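Local coordinates for protein ribonuclease S-F11 (PDB 1IOO) that cleaves RNA as a secreted T2-family ribonuclease of the tobacco style, associated with gametophytic self-incompatibility, the rejection of self pollen, at residues Phe2-Leu7 / Trp35-Lys40. Sequence-based numbering, arbitrary orientation.
Sequences FEYLQL and WPDNVK
Glu3 and Tyr4 both turn their backbone N-H onto one carbonyl, that of Asp37, a classic beta bulge at the end of the antiparallel pair where strand 4-7 starts and strand 35-37 stops. Glu3 N lies 2.9 Å and Tyr4 N 3.1 Å from Asp37 O, reaching it from opposite faces of the carbonyl plane; Glu3 N also makes a weak hydrogen bond to Asn38 OD1. Asp37 N returns a bond to Tyr4 O, and Gln6 and Trp35 exchange two more, so Leu5 and Pro36 form the non-hydrogen-bonded pair between. Past the last bridge the Glu3 side chain reaches over to the 38-40 loop, where OE1 accepts the N-H of Val39 almost straight (174°); the modelled 2.5 Å from Glu3 OE1 to Val39 N is unusually short and its exact length doubtful. On the face of Leu5 and Pro36, Pro36 CB sits 3.6 Å from the centroid of the Phe2 ring in a CH-pi contact, while Pro36 CG meets Leu5 CD2 at 3.7 Å. The other face carries Tyr4, Asp37, Gln6 and Trp35. With CG between the backbone N and the carbonyl carbon (chi1 64°), the Tyr4 ring runs beside the Asp37 side chain, Tyr4 CZ 3.6 Å from Asp37 CB. Asp37 OD1 accepts the N-H of Asn38, a salt bridge from Arg42 and a hydrogen bond from Leu43 N. The extended Gln6 side chain runs alongside Trp35, Gln6 NE2 3.9 Å from Trp35 CE3; Gln6 OE1 is hydrogen-bonded to Lys152 NZ. Trp35 stacks on His91, the catalytic proton acceptor, so this part of the antiparallel sheet of the RNase T2 fold borders the active site.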
loop_
_atom_site.group_PDB
_atom_site.type_symbol
_atom_site.label_atom_id
_atom_site.label_comp_id
_atom_site.label_asym_id
_atom_site.label_seq_id
_atom_site.Cartn_x
_atom_site.Cartn_y
_atom_site.Cartn_z
ATOM N N PHE A 2 11.854 -0.148 15.244
ATOM C CA PHE A 2 10.490 -0.616 15.053
ATOM C C PHE A 2 10.456 -2.130 14.856
ATOM O O PHE A 2 11.495 -2.762 14.657
ATOM C CB PHE A 2 9.840 0.126 13.882
ATOM C CG PHE A 2 10.557 -0.044 12.579
ATOM C CD1 PHE A 2 10.080 -0.938 11.629
ATOM C CD2 PHE A 2 11.708 0.685 12.298
ATOM C CE1 PHE A 2 10.733 -1.104 10.417
ATOM C CE2 PHE A 2 12.373 0.524 11.086
ATOM C CZ PHE A 2 11.882 -0.375 10.142
ATOM N N GLU A 3 9.260 -2.705 14.898
ATOM C CA GLU A 3 9.104 -4.152 14.810
ATOM C C GLU A 3 8.987 -4.661 13.374
ATOM O O GLU A 3 9.509 -5.729 13.060
ATOM C CB GLU A 3 7.887 -4.588 15.626
ATOM C CG GLU A 3 7.962 -4.159 17.087
ATOM C CD GLU A 3 6.801 -4.670 17.914
ATOM O OE1 GLU A 3 5.642 -4.479 17.496
ATOM O OE2 GLU A 3 7.050 -5.258 18.988
ATOM N N TYR A 4 8.303 -3.925 12.504
ATOM C CA TYR A 4 8.137 -4.402 11.132
ATOM C C TYR A 4 7.833 -3.278 10.155
ATOM O O TYR A 4 7.547 -2.145 10.544
ATOM C CB TYR A 4 6.993 -5.426 11.080
ATOM C CG TYR A 4 5.632 -4.849 11.430
ATOM C CD1 TYR A 4 4.788 -4.342 10.440
ATOM C CD2 TYR A 4 5.206 -4.768 12.757
ATOM C CE1 TYR A 4 3.559 -3.767 10.765
ATOM C CE2 TYR A 4 3.981 -4.196 13.092
ATOM C CZ TYR A 4 3.163 -3.696 12.099
ATOM O OH TYR A 4 1.967 -3.103 12.435
ATOM N N LEU A 5 7.924 -3.609 8.872
ATOM C CA LEU A 5 7.586 -2.693 7.796
ATOM C C LEU A 5 6.340 -3.190 7.095
ATOM O O LEU A 5 6.251 -4.370 6.756
ATOM C CB LEU A 5 8.699 -2.636 6.746
ATOM C CG LEU A 5 9.984 -1.859 6.979
ATOM C CD1 LEU A 5 10.932 -2.144 5.822
ATOM C CD2 LEU A 5 9.683 -0.368 7.064
ATOM N N GLN A 6 5.366 -2.315 6.896
ATOM C CA GLN A 6 4.166 -2.722 6.200
ATOM C C GLN A 6 4.051 -2.035 4.853
ATOM O O GLN A 6 3.930 -0.812 4.775
ATOM C CB GLN A 6 2.902 -2.421 7.020
ATOM C CG GLN A 6 1.645 -2.871 6.275
ATOM C CD GLN A 6 0.352 -2.568 6.995
ATOM O OE1 GLN A 6 -0.726 -2.922 6.516
ATOM N NE2 GLN A 6 0.445 -1.911 8.145
ATOM N N LEU A 7 4.154 -2.818 3.785
ATOM C CA LEU A 7 3.937 -2.280 2.458
ATOM C C LEU A 7 2.445 -2.242 2.195
ATOM O O LEU A 7 1.778 -3.280 2.234
ATOM C CB LEU A 7 4.624 -3.145 1.393
ATOM C CG LEU A 7 4.380 -2.700 -0.056
ATOM C CD1 LEU A 7 5.162 -1.427 -0.351
ATOM C CD2 LEU A 7 4.796 -3.810 -1.013
ATOM N N TRP A 35 5.057 1.622 5.780
ATOM C CA TRP A 35 4.992 2.098 7.158
ATOM C C TRP A 35 5.789 1.288 8.172
ATOM O O TRP A 35 5.496 0.119 8.431
ATOM C CB TRP A 35 3.527 2.135 7.623
ATOM C CG TRP A 35 2.598 2.878 6.710
ATOM C CD1 TRP A 35 2.931 3.847 5.810
ATOM C CD2 TRP A 35 1.176 2.736 6.635
ATOM N NE1 TRP A 35 1.803 4.319 5.178
ATOM C CE2 TRP A 35 0.713 3.651 5.665
ATOM C CE3 TRP A 35 0.246 1.920 7.292
ATOM C CZ2 TRP A 35 -0.642 3.775 5.336
ATOM C CZ3 TRP A 35 -1.105 2.045 6.963
ATOM C CH2 TRP A 35 -1.530 2.965 5.995
ATOM N N PRO A 36 6.823 1.909 8.762
ATOM C CA PRO A 36 7.574 1.179 9.781
ATOM C C PRO A 36 6.594 1.188 10.950
ATOM O O PRO A 36 5.919 2.197 11.170
ATOM C CB PRO A 36 8.765 2.096 10.061
ATOM C CG PRO A 36 8.944 2.840 8.784
ATOM C CD PRO A 36 7.525 3.142 8.369
ATOM N N ASP A 37 6.474 0.097 11.694
ATOM C CA ASP A 37 5.483 0.117 12.754
ATOM C C ASP A 37 5.786 -0.856 13.871
ATOM O O ASP A 37 6.762 -1.609 13.841
ATOM C CB ASP A 37 4.101 -0.223 12.177
ATOM C CG ASP A 37 2.996 0.672 12.714
ATOM O OD1 ASP A 37 3.081 1.098 13.883
ATOM O OD2 ASP A 37 2.030 0.937 11.963
ATOM N N ASN A 38 4.921 -0.792 14.875
ATOM C CA ASN A 38 4.939 -1.671 16.024
ATOM C C ASN A 38 3.550 -2.267 16.202
ATOM O O ASN A 38 2.558 -1.650 15.811
ATOM C CB ASN A 38 5.319 -0.896 17.289
ATOM C CG ASN A 38 6.727 -0.341 17.235
ATOM O OD1 ASN A 38 7.684 -1.062 16.954
ATOM N ND2 ASN A 38 6.861 0.951 17.517
ATOM N N VAL A 39 3.469 -3.464 16.766
ATOM C CA VAL A 39 2.179 -4.111 16.959
ATOM C C VAL A 39 1.332 -3.359 17.983
ATOM O O VAL A 39 0.139 -3.136 17.772
ATOM C CB VAL A 39 2.355 -5.570 17.426
ATOM C CG1 VAL A 39 1.000 -6.257 17.512
ATOM C CG2 VAL A 39 3.269 -6.311 16.463
ATOM N N LYS A 40 1.962 -2.959 19.083
ATOM C CA LYS A 40 1.281 -2.246 20.160
ATOM C C LYS A 40 0.588 -0.981 19.657
ATOM O O LYS A 40 -0.574 -1.018 19.254
ATOM C CB LYS A 40 2.279 -1.885 21.266
ATOM C CG LYS A 40 3.554 -1.219 20.768
ATOM C CD LYS A 40 4.444 -0.794 21.923
ATOM C CE LYS A 40 5.808 -0.335 21.431
ATOM N NZ LYS A 40 6.571 -1.456 20.813
#